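PDB 3TOS: CalS11 from Micromonospora echinospora, which probably transfers a methyl group from S-adenosylmethionine to an oxygen atom during calicheamicin biosynthesis, and binds S-adenosyl-L-homocysteine. Local coordinates for residues 52-63 against 82-91; 181-191 against 206-217. All blocks are in the same frame, centred on the assembly; numbering follows the deposited sequence.

Interaction 1: 52-63 against 82-91; sequences QMTDLLSMDALY and RHLGTFAALR. With SAH (S-adenosyl-L-homocysteine), chain O; EDO (1,2-ethanediol), chain R.
Asp55 lays its carboxylate flat over one face of the Arg82 guanidinium, the planes only 3° apart. The pair is a salt bridge of charges alone, Asp55 OD2 to Arg82 NE at 3.5 Å, because the guanidinium N-H groups point elsewhere in their own plane: NH1 to Gln52 OE1 (2.8 Å), NE and NH2 both to the carboxylate atom OXT of S-adenosyl-L-homocysteine. With CG anti to the backbone N, Asp55 also reaches His83, where NE2 donates to the syn lone pair of OD1 at 2.7 Å, nearly in the ring plane. A water bridges Asp55 OD2 to Thr86 OG1. The imidazole is sandwiched: the selenium of Met59, a selenomethionine, sits 3.7 Å from the ring centroid over one face, and the ligand's OXT lies over the opposite face, while ND1 is hydrogen-bonded to Glu75. Bent at chi2 (-52°), the Met59 chain brings SE 3.8 Å from Phe87 CZ, an oblique Met-aromatic contact. Farther along, Tyr63 CD2 packs on Leu90 CB (3.6 Å), and the Tyr63 hydroxyl is hydrogen-bonded to Glu95. Pro45 and Leu48 of a second subunit pack on Thr86 and Ala89. The segments of helices 50-65 and 82-94 cross at -53° with axes 10.0 Å apart, and Phe87 reaches strands 72-76, 103-107 and 183-188.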
# COMPACT_ATOMS: atom_id res chain seq x y z
N GLN B 52 33.17 -11.09 1.51
CA GLN B 52 32.57 -12.36 1.98
C GLN B 52 31.27 -12.14 2.74
O GLN B 52 30.33 -12.93 2.63
CB GLN B 52 33.60 -13.19 2.82
CG GLN B 52 34.83 -13.64 1.97
CD GLN B 52 34.46 -14.60 0.85
OE1 GLN B 52 33.34 -15.12 0.79
NE2 GLN B 52 35.36 -14.80 -0.06
N MSE B 53 31.20 -11.09 3.53
CA MSE B 53 29.94 -10.71 4.18
C MSE B 53 28.83 -10.52 3.14
O MSE B 53 27.69 -10.91 3.34
CB MSE B 53 30.12 -9.43 5.03
CG MSE B 53 28.77 -8.83 5.59
SE MSE B 53 27.96 -10.01 6.89
CE MSE B 53 28.95 -9.37 8.42
N THR B 54 29.19 -9.87 2.04
CA THR B 54 28.22 -9.58 0.98
C THR B 54 27.66 -10.92 0.43
O THR B 54 26.45 -11.07 0.21
CB THR B 54 28.89 -8.78 -0.18
OG1 THR B 54 29.36 -7.54 0.34
CG2 THR B 54 27.84 -8.45 -1.24
N ASP B 55 28.53 -11.89 0.23
CA ASP B 55 28.10 -13.23 -0.22
C ASP B 55 27.11 -13.85 0.76
O ASP B 55 26.08 -14.35 0.33
CB ASP B 55 29.34 -14.13 -0.42
CG ASP B 55 28.95 -15.54 -0.80
OD1 ASP B 55 28.67 -15.71 -2.01
OD2 ASP B 55 28.84 -16.44 0.07
N LEU B 56 27.41 -13.73 2.04
CA LEU B 56 26.55 -14.25 3.09
C LEU B 56 25.17 -13.60 3.07
O LEU B 56 24.17 -14.28 3.08
CB LEU B 56 27.26 -14.13 4.46
CG LEU B 56 26.48 -14.71 5.65
CD1 LEU B 56 27.50 -14.98 6.75
CD2 LEU B 56 25.37 -13.76 6.15
N LEU B 57 25.13 -12.28 2.96
CA LEU B 57 23.89 -11.57 2.96
C LEU B 57 23.10 -11.93 1.68
O LEU B 57 21.87 -11.97 1.69
CB LEU B 57 24.12 -10.06 3.04
CG LEU B 57 24.75 -9.58 4.36
CD1 LEU B 57 25.13 -8.12 4.20
CD2 LEU B 57 23.76 -9.79 5.51
N SER B 58 23.80 -12.14 0.54
CA SER B 58 23.10 -12.51 -0.71
C SER B 58 22.49 -13.92 -0.60
O SER B 58 21.33 -14.12 -1.01
CB SER B 58 24.04 -12.48 -1.91
OG SER B 58 24.35 -11.11 -2.18
N MSE B 59 23.21 -14.87 -0.00
CA MSE B 59 22.63 -16.21 0.22
C MSE B 59 21.40 -16.14 1.12
O MSE B 59 20.40 -16.86 0.87
CB MSE B 59 23.66 -17.19 0.77
CG MSE B 59 24.85 -17.47 -0.17
SE MSE B 59 24.38 -18.00 -1.99
CE MSE B 59 24.65 -16.30 -2.90
N ASP B 60 21.48 -15.30 2.15
CA ASP B 60 20.35 -15.10 3.04
C ASP B 60 19.16 -14.49 2.29
O ASP B 60 18.01 -14.90 2.53
CB ASP B 60 20.76 -14.20 4.23
CG ASP B 60 19.60 -13.86 5.10
OD1 ASP B 60 19.17 -14.76 5.82
OD2 ASP B 60 19.15 -12.70 5.14
N ALA B 61 19.41 -13.55 1.38
CA ALA B 61 18.33 -12.93 0.62
C ALA B 61 17.66 -13.97 -0.30
O ALA B 61 16.42 -14.00 -0.40
CB ALA B 61 18.87 -11.77 -0.24
N LEU B 62 18.45 -14.83 -0.95
CA LEU B 62 17.84 -15.88 -1.80
C LEU B 62 17.04 -16.87 -0.96
O LEU B 62 15.88 -17.22 -1.30
CB LEU B 62 18.89 -16.65 -2.60
CG LEU B 62 19.69 -15.79 -3.60
CD1 LEU B 62 20.75 -16.70 -4.22
CD2 LEU B 62 18.80 -15.21 -4.77
N TYR B 63 17.59 -17.27 0.19
CA TYR B 63 16.90 -18.24 1.03
C TYR B 63 15.59 -17.66 1.54
O TYR B 63 14.54 -18.31 1.54
CB TYR B 63 17.80 -18.65 2.21
CG TYR B 63 17.40 -19.92 2.97
CD1 TYR B 63 16.07 -20.37 3.03
CD2 TYR B 63 18.35 -20.74 3.51
CE1 TYR B 63 15.73 -21.51 3.69
CE2 TYR B 63 18.00 -21.91 4.14
CZ TYR B 63 16.71 -22.25 4.31
OH TYR B 63 16.43 -23.43 4.96
N ARG B 82 31.60 -23.10 0.93
CA ARG B 82 31.16 -21.82 1.49
C ARG B 82 29.65 -21.66 1.57
O ARG B 82 29.08 -21.29 2.62
CB ARG B 82 31.68 -20.69 0.59
CG ARG B 82 31.18 -19.31 1.09
CD ARG B 82 31.79 -18.10 0.32
NE ARG B 82 31.55 -18.22 -1.13
CZ ARG B 82 31.73 -17.24 -2.02
NH1 ARG B 82 32.12 -16.02 -1.62
NH2 ARG B 82 31.45 -17.46 -3.32
N HIS B 83 28.98 -21.87 0.44
CA HIS B 83 27.54 -21.66 0.41
C HIS B 83 26.76 -22.74 1.17
O HIS B 83 25.71 -22.45 1.72
CB HIS B 83 27.04 -21.59 -1.04
CG HIS B 83 27.49 -20.36 -1.76
ND1 HIS B 83 27.59 -20.33 -3.12
CD2 HIS B 83 27.82 -19.12 -1.31
CE1 HIS B 83 28.00 -19.11 -3.49
NE2 HIS B 83 28.13 -18.36 -2.41
N LEU B 84 27.27 -24.00 1.21
CA LEU B 84 26.52 -25.07 1.89
C LEU B 84 26.54 -24.81 3.39
O LEU B 84 25.53 -25.01 4.06
CB LEU B 84 27.13 -26.45 1.63
CG LEU B 84 27.16 -26.91 0.16
CD1 LEU B 84 27.61 -28.37 -0.02
CD2 LEU B 84 25.83 -26.62 -0.57
N GLY B 85 27.68 -24.32 3.90
CA GLY B 85 27.82 -23.92 5.32
C GLY B 85 26.79 -22.86 5.59
O GLY B 85 26.07 -22.92 6.59
N THR B 86 26.75 -21.84 4.73
CA THR B 86 25.81 -20.74 4.91
C THR B 86 24.34 -21.24 4.97
O THR B 86 23.60 -20.90 5.87
CB THR B 86 25.96 -19.72 3.78
OG1 THR B 86 27.35 -19.33 3.72
CG2 THR B 86 25.07 -18.51 4.10
N PHE B 87 23.96 -22.04 3.96
CA PHE B 87 22.60 -22.63 3.95
C PHE B 87 22.30 -23.49 5.18
O PHE B 87 21.18 -23.44 5.69
CB PHE B 87 22.38 -23.44 2.68
CG PHE B 87 22.37 -22.61 1.42
CD1 PHE B 87 21.80 -21.37 1.40
CD2 PHE B 87 23.00 -23.08 0.27
CE1 PHE B 87 21.83 -20.57 0.15
CE2 PHE B 87 23.06 -22.34 -0.91
CZ PHE B 87 22.46 -21.08 -0.99
N ALA B 88 23.29 -24.30 5.65
CA ALA B 88 23.04 -25.11 6.82
C ALA B 88 22.70 -24.27 8.05
O ALA B 88 21.80 -24.64 8.84
CB ALA B 88 24.27 -25.98 7.11
N ALA B 89 23.41 -23.15 8.23
CA ALA B 89 23.16 -22.29 9.37
C ALA B 89 21.83 -21.56 9.19
O ALA B 89 21.05 -21.43 10.14
CB ALA B 89 24.32 -21.27 9.56
N LEU B 90 21.57 -21.05 7.99
CA LEU B 90 20.32 -20.34 7.75
C LEU B 90 19.09 -21.24 7.88
O LEU B 90 18.04 -20.78 8.30
CB LEU B 90 20.35 -19.69 6.33
CG LEU B 90 21.37 -18.57 6.09
CD1 LEU B 90 21.39 -18.19 4.60
CD2 LEU B 90 21.06 -17.36 6.97
N ARG B 91 19.23 -22.50 7.50
CA ARG B 91 18.12 -23.44 7.67
C ARG B 91 17.80 -23.61 9.15
O ARG B 91 16.62 -23.77 9.54
CB ARG B 91 18.45 -24.78 6.97
CG ARG B 91 17.39 -25.84 7.10
CD ARG B 91 17.78 -27.14 6.42
NE ARG B 91 18.99 -27.71 7.05
CZ ARG B 91 19.67 -28.76 6.55
NH1 ARG B 91 19.23 -29.38 5.44
NH2 ARG B 91 20.79 -29.19 7.18
N SAH O . 30.30 -22.30 -4.74
CA SAH O . 31.77 -22.29 -4.43
CB SAH O . 32.63 -22.04 -5.66
CG SAH O . 32.53 -23.18 -6.69
SD SAH O . 33.90 -23.09 -7.82
C SAH O . 31.98 -21.15 -3.43
O SAH O . 33.14 -20.93 -2.96
OXT SAH O . 31.03 -20.51 -2.98
C5' SAH O . 33.30 -24.00 -9.25
C4' SAH O . 33.03 -25.52 -8.98
O4' SAH O . 32.29 -26.06 -10.08
C3' SAH O . 34.36 -26.28 -8.93
O3' SAH O . 34.55 -26.87 -7.62
C2' SAH O . 34.22 -27.29 -10.05
O2' SAH O . 34.82 -28.58 -9.80
C1' SAH O . 32.68 -27.40 -10.19
N9 SAH O . 32.28 -27.90 -11.53
C8 SAH O . 32.46 -27.30 -12.74
N7 SAH O . 31.99 -28.17 -13.67
C5 SAH O . 31.54 -29.29 -13.08
C6 SAH O . 30.93 -30.54 -13.55
N6 SAH O . 30.79 -30.77 -14.88
N1 SAH O . 30.58 -31.44 -12.60
C2 SAH O . 30.74 -31.19 -11.27
N3 SAH O . 31.36 -30.10 -10.76
C4 SAH O . 31.70 -29.11 -11.66
C1 EDO R . 27.34 -14.28 -4.43
O1 EDO R . 28.38 -13.83 -3.60
C2 EDO R . 27.84 -14.01 -5.87
O2 EDO R . 29.16 -14.56 -6.10
O HOH W 1 28.34 -16.95 2.57

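Interaction 2: 181-191 against 206-217; sequences TVIALAYFDLD and YLTKGSIVAFDE. With NA (sodium ion), chain Q; SAH (S-adenosyl-L-homocysteine), chain O; GLU (glutamic acid), chain P.
With CG anti to the backbone N in both Tyr187 (chi1 -162°) and Asp216 (chi1 -162°), the phenol and the carboxylate meet at the ends of neighbouring parallel strands. Tyr187 OH donates to the anti lone pair of Asp216 OD2 at 2.6 Å, with this oxygen at the ring edge, and Ala214 CB packs obliquely against the same ring, 3.7 Å from Tyr187 CD2. The other oxygen, Asp216 OD1, accepts from the amino group of the bound glutamic acid (2.6 Å to its N) and coordinates the sodium ion, as do Asp216 O and Glu217 OE2; Glu217 OE1 is hydrogen-bonded to Asn220. A phenylalanine in place of Tyr187 would probably leave Asp216 OD2 without this donor and the carboxylate less firmly oriented toward sodium and glutamic acid. Asp189 OD1 is only 3.2 Å from Asp216 OD1, both acceptors; a water donating to Asp189 OD2 and Asp216 OD1 probably offsets part of the repulsion between the two carboxylates, and Asp189 OD2 accepts a hydrogen bond from the amino group of S-adenosyl-L-homocysteine (2.7 Å to its N). On the sheet face opposite Tyr187 and Ala214, the Phe188 and Phe215 rings lie near parallel, planes 29° apart, but slid until they barely overlap, with Phe188 CB 3.6 Å from Phe215 CD2. The backbone ladder includes Ala214 N to Ala186 O (2.9 Å), and Ser211 OG donates to Ile183 O at the far end. Strand 183-188 lies between strands 72-76 and 211-215 of the Rossmann-like sheet, with helix 50-65 against Tyr187 and Ala214 and helix 193-203 against Ala186 and Phe188.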
# COMPACT_ATOMS: atom_id res chain seq x y z
N THR B 181 11.28 -34.99 -5.53
CA THR B 181 11.97 -33.70 -5.49
C THR B 181 11.11 -32.53 -6.02
O THR B 181 10.48 -32.62 -7.11
CB THR B 181 13.27 -33.74 -6.35
OG1 THR B 181 14.14 -34.72 -5.79
CG2 THR B 181 13.94 -32.36 -6.45
N VAL B 182 11.03 -31.48 -5.21
CA VAL B 182 10.69 -30.16 -5.74
C VAL B 182 11.95 -29.31 -5.48
O VAL B 182 12.60 -29.50 -4.47
CB VAL B 182 9.44 -29.54 -5.04
CG1 VAL B 182 9.17 -28.14 -5.62
CG2 VAL B 182 8.20 -30.42 -5.21
N ILE B 183 12.34 -28.43 -6.40
CA ILE B 183 13.55 -27.59 -6.20
C ILE B 183 13.10 -26.22 -5.85
O ILE B 183 12.48 -25.53 -6.69
CB ILE B 183 14.45 -27.55 -7.47
CG1 ILE B 183 14.93 -28.99 -7.74
CG2 ILE B 183 15.68 -26.52 -7.27
CD1 ILE B 183 15.61 -29.18 -9.10
N ALA B 184 13.36 -25.79 -4.62
CA ALA B 184 13.03 -24.42 -4.23
C ALA B 184 14.07 -23.38 -4.68
O ALA B 184 13.71 -22.29 -5.12
CB ALA B 184 12.84 -24.33 -2.73
N LEU B 185 15.34 -23.76 -4.57
CA LEU B 185 16.43 -22.84 -4.91
C LEU B 185 17.52 -23.67 -5.60
O LEU B 185 17.99 -24.67 -5.07
CB LEU B 185 16.98 -22.14 -3.63
CG LEU B 185 18.28 -21.31 -3.77
CD1 LEU B 185 18.08 -20.16 -4.78
CD2 LEU B 185 18.69 -20.81 -2.39
N ALA B 186 17.88 -23.27 -6.82
CA ALA B 186 18.92 -23.93 -7.63
C ALA B 186 20.00 -22.89 -7.84
O ALA B 186 19.76 -21.85 -8.51
CB ALA B 186 18.37 -24.38 -8.97
N TYR B 187 21.17 -23.11 -7.18
CA TYR B 187 22.29 -22.17 -7.24
C TYR B 187 23.35 -22.67 -8.21
O TYR B 187 24.08 -23.62 -7.93
CB TYR B 187 22.86 -21.90 -5.82
CG TYR B 187 23.70 -20.64 -5.86
CD1 TYR B 187 25.07 -20.67 -6.19
CD2 TYR B 187 23.12 -19.39 -5.61
CE1 TYR B 187 25.80 -19.49 -6.32
CE2 TYR B 187 23.85 -18.21 -5.70
CZ TYR B 187 25.17 -18.27 -6.07
OH TYR B 187 25.89 -17.08 -6.17
N PHE B 188 23.46 -22.01 -9.36
CA PHE B 188 24.45 -22.40 -10.36
C PHE B 188 25.77 -21.70 -10.15
O PHE B 188 25.89 -20.48 -10.33
CB PHE B 188 23.91 -22.03 -11.76
CG PHE B 188 22.87 -22.99 -12.24
CD1 PHE B 188 21.53 -22.89 -11.82
CD2 PHE B 188 23.22 -23.98 -13.13
CE1 PHE B 188 20.55 -23.81 -12.27
CE2 PHE B 188 22.28 -24.88 -13.59
CZ PHE B 188 20.90 -24.79 -13.17
N ASP B 189 26.78 -22.48 -9.85
CA ASP B 189 28.14 -21.95 -9.67
C ASP B 189 29.18 -22.90 -10.27
O ASP B 189 30.25 -23.17 -9.66
CB ASP B 189 28.45 -21.71 -8.19
CG ASP B 189 29.60 -20.75 -7.98
OD1 ASP B 189 30.13 -20.23 -8.98
OD2 ASP B 189 29.98 -20.52 -6.80
N LEU B 190 28.90 -23.38 -11.48
CA LEU B 190 29.84 -24.29 -12.17
C LEU B 190 30.76 -23.57 -13.10
O LEU B 190 31.75 -24.18 -13.55
CB LEU B 190 29.05 -25.30 -13.03
CG LEU B 190 27.99 -26.16 -12.32
CD1 LEU B 190 26.97 -26.62 -13.37
CD2 LEU B 190 28.70 -27.39 -11.74
N ASP B 191 30.42 -22.31 -13.44
CA ASP B 191 31.22 -21.47 -14.40
C ASP B 191 31.11 -21.85 -15.87
O ASP B 191 31.07 -20.98 -16.72
CB ASP B 191 32.71 -21.37 -14.00
CG ASP B 191 32.88 -20.75 -12.63
OD1 ASP B 191 32.25 -19.69 -12.37
OD2 ASP B 191 33.60 -21.34 -11.76
N TYR B 206 11.23 -30.05 -12.15
CA TYR B 206 11.13 -30.11 -10.68
C TYR B 206 10.97 -28.74 -10.06
O TYR B 206 10.87 -28.60 -8.86
CB TYR B 206 12.35 -30.83 -10.07
CG TYR B 206 12.45 -32.22 -10.64
CD1 TYR B 206 11.77 -33.29 -10.03
CD2 TYR B 206 13.23 -32.48 -11.79
CE1 TYR B 206 11.83 -34.58 -10.58
CE2 TYR B 206 13.27 -33.75 -12.32
CZ TYR B 206 12.60 -34.79 -11.72
OH TYR B 206 12.65 -36.06 -12.29
N LEU B 207 10.89 -27.70 -10.91
CA LEU B 207 10.72 -26.31 -10.43
C LEU B 207 9.21 -26.01 -10.32
O LEU B 207 8.40 -26.54 -11.09
CB LEU B 207 11.30 -25.34 -11.45
CG LEU B 207 12.84 -25.48 -11.63
CD1 LEU B 207 13.35 -24.70 -12.88
CD2 LEU B 207 13.56 -24.99 -10.35
N THR B 208 8.82 -25.16 -9.37
CA THR B 208 7.47 -24.62 -9.37
C THR B 208 7.49 -23.13 -9.68
O THR B 208 8.57 -22.52 -9.72
CB THR B 208 6.71 -24.95 -8.03
OG1 THR B 208 5.32 -24.60 -8.18
CG2 THR B 208 7.23 -24.13 -6.89
N LYS B 209 6.34 -22.52 -9.97
CA LYS B 209 6.33 -21.06 -10.10
C LYS B 209 6.73 -20.50 -8.74
O LYS B 209 6.08 -20.84 -7.72
CB LYS B 209 5.01 -20.50 -10.53
CG LYS B 209 4.61 -20.97 -11.86
CD LYS B 209 3.31 -20.17 -12.25
CE LYS B 209 2.57 -20.71 -13.39
NZ LYS B 209 1.56 -19.70 -13.77
N GLY B 210 7.76 -19.64 -8.72
CA GLY B 210 8.23 -19.12 -7.44
C GLY B 210 9.58 -19.74 -7.03
O GLY B 210 10.27 -19.17 -6.18
N SER B 211 9.92 -20.91 -7.59
CA SER B 211 11.29 -21.41 -7.40
C SER B 211 12.31 -20.38 -7.86
O SER B 211 12.09 -19.66 -8.83
CB SER B 211 11.54 -22.72 -8.15
OG SER B 211 10.73 -23.77 -7.59
N ILE B 212 13.43 -20.30 -7.16
CA ILE B 212 14.44 -19.35 -7.61
C ILE B 212 15.57 -20.08 -8.31
O ILE B 212 16.06 -21.10 -7.79
CB ILE B 212 15.06 -18.55 -6.38
CG1 ILE B 212 13.94 -17.78 -5.69
CG2 ILE B 212 16.32 -17.68 -6.85
CD1 ILE B 212 13.41 -16.64 -6.49
N VAL B 213 16.01 -19.54 -9.44
CA VAL B 213 17.17 -20.03 -10.16
C VAL B 213 18.21 -18.92 -10.17
O VAL B 213 17.93 -17.82 -10.65
CB VAL B 213 16.82 -20.46 -11.60
CG1 VAL B 213 18.09 -20.94 -12.34
CG2 VAL B 213 15.74 -21.57 -11.50
N ALA B 214 19.36 -19.18 -9.54
CA ALA B 214 20.41 -18.16 -9.40
C ALA B 214 21.72 -18.55 -10.07
O ALA B 214 22.03 -19.74 -10.17
CB ALA B 214 20.65 -17.86 -7.92
N PHE B 215 22.44 -17.55 -10.56
CA PHE B 215 23.69 -17.76 -11.30
C PHE B 215 24.76 -16.90 -10.69
O PHE B 215 24.55 -15.71 -10.41
CB PHE B 215 23.53 -17.33 -12.77
CG PHE B 215 22.54 -18.18 -13.53
CD1 PHE B 215 21.23 -17.73 -13.68
CD2 PHE B 215 22.92 -19.42 -14.05
CE1 PHE B 215 20.32 -18.49 -14.37
CE2 PHE B 215 22.01 -20.20 -14.77
CZ PHE B 215 20.70 -19.76 -14.90
N ASP B 216 25.94 -17.50 -10.51
CA ASP B 216 27.06 -16.81 -9.85
C ASP B 216 27.88 -15.95 -10.80
O ASP B 216 28.53 -15.02 -10.35
CB ASP B 216 27.98 -17.86 -9.14
CG ASP B 216 28.88 -17.25 -8.10
OD1 ASP B 216 30.07 -17.04 -8.39
OD2 ASP B 216 28.40 -17.04 -6.97
N GLU B 217 27.83 -16.26 -12.10
CA GLU B 217 28.71 -15.55 -13.11
C GLU B 217 28.00 -15.28 -14.44
O GLU B 217 28.65 -15.26 -15.48
CB GLU B 217 30.03 -16.34 -13.36
CG GLU B 217 30.88 -16.55 -12.07
CD GLU B 217 31.56 -15.29 -11.56
OE1 GLU B 217 31.36 -14.25 -12.19
OE2 GLU B 217 32.29 -15.34 -10.55
NA NA Q . 30.47 -14.19 -8.67
N SAH O . 30.30 -22.30 -4.74
CA SAH O . 31.77 -22.29 -4.43
CB SAH O . 32.63 -22.04 -5.66
CG SAH O . 32.53 -23.18 -6.69
SD SAH O . 33.90 -23.09 -7.82
C SAH O . 31.98 -21.15 -3.43
O SAH O . 33.14 -20.93 -2.96
OXT SAH O . 31.03 -20.51 -2.98
C5' SAH O . 33.30 -24.00 -9.25
C4' SAH O . 33.03 -25.52 -8.98
O4' SAH O . 32.29 -26.06 -10.08
C3' SAH O . 34.36 -26.28 -8.93
O3' SAH O . 34.55 -26.87 -7.62
C2' SAH O . 34.22 -27.29 -10.05
O2' SAH O . 34.82 -28.58 -9.80
C1' SAH O . 32.68 -27.40 -10.19
N9 SAH O . 32.28 -27.90 -11.53
C8 SAH O . 32.46 -27.30 -12.74
N7 SAH O . 31.99 -28.17 -13.67
C5 SAH O . 31.54 -29.29 -13.08
C6 SAH O . 30.93 -30.54 -13.55
N6 SAH O . 30.79 -30.77 -14.88
N1 SAH O . 30.58 -31.44 -12.60
C2 SAH O . 30.74 -31.19 -11.27
N3 SAH O . 31.36 -30.10 -10.76
C4 SAH O . 31.70 -29.11 -11.66
N GLU P . 32.55 -17.58 -8.94
CA GLU P . 33.69 -17.56 -7.96
C GLU P . 33.69 -16.23 -7.21
O GLU P . 32.81 -15.38 -7.45
CB GLU P . 35.06 -17.75 -8.69
CG GLU P . 35.37 -16.62 -9.70
CD GLU P . 36.67 -16.83 -10.48
OE1 GLU P . 37.57 -17.57 -10.01
OE2 GLU P . 36.83 -16.17 -11.52
OXT GLU P . 34.55 -15.94 -6.37
O HOH W 2 31.21 -18.41 -6.06
O HOH W 3 30.84 -11.60 -7.21

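In the fold
Both contacts are buried, about 10 Å from the chain centre, and their centres lie 15 Å apart. Interaction 1 joins two helices on one side of the sheet; interaction 2 joins two of its central strands. They meet directly: Met59 and Leu62 of helix 50-65 rest on Tyr187, whose ring also meets His83 edge-to-face. Their chemistry differs accordingly. The 52-63/82-91 pair is held by side chains, charged near the ligand and apolar farther on, whereas 181-191/206-217 rests on a backbone ladder that ends in clustered acids. Both reach S-adenosyl-L-homocysteine, interaction 1 at its carboxylate and interaction 2 at its amino group, by a hydrogen bond, and at its adenine, by Leu190; of the two, it is interaction 2 that contributes sodium ligands.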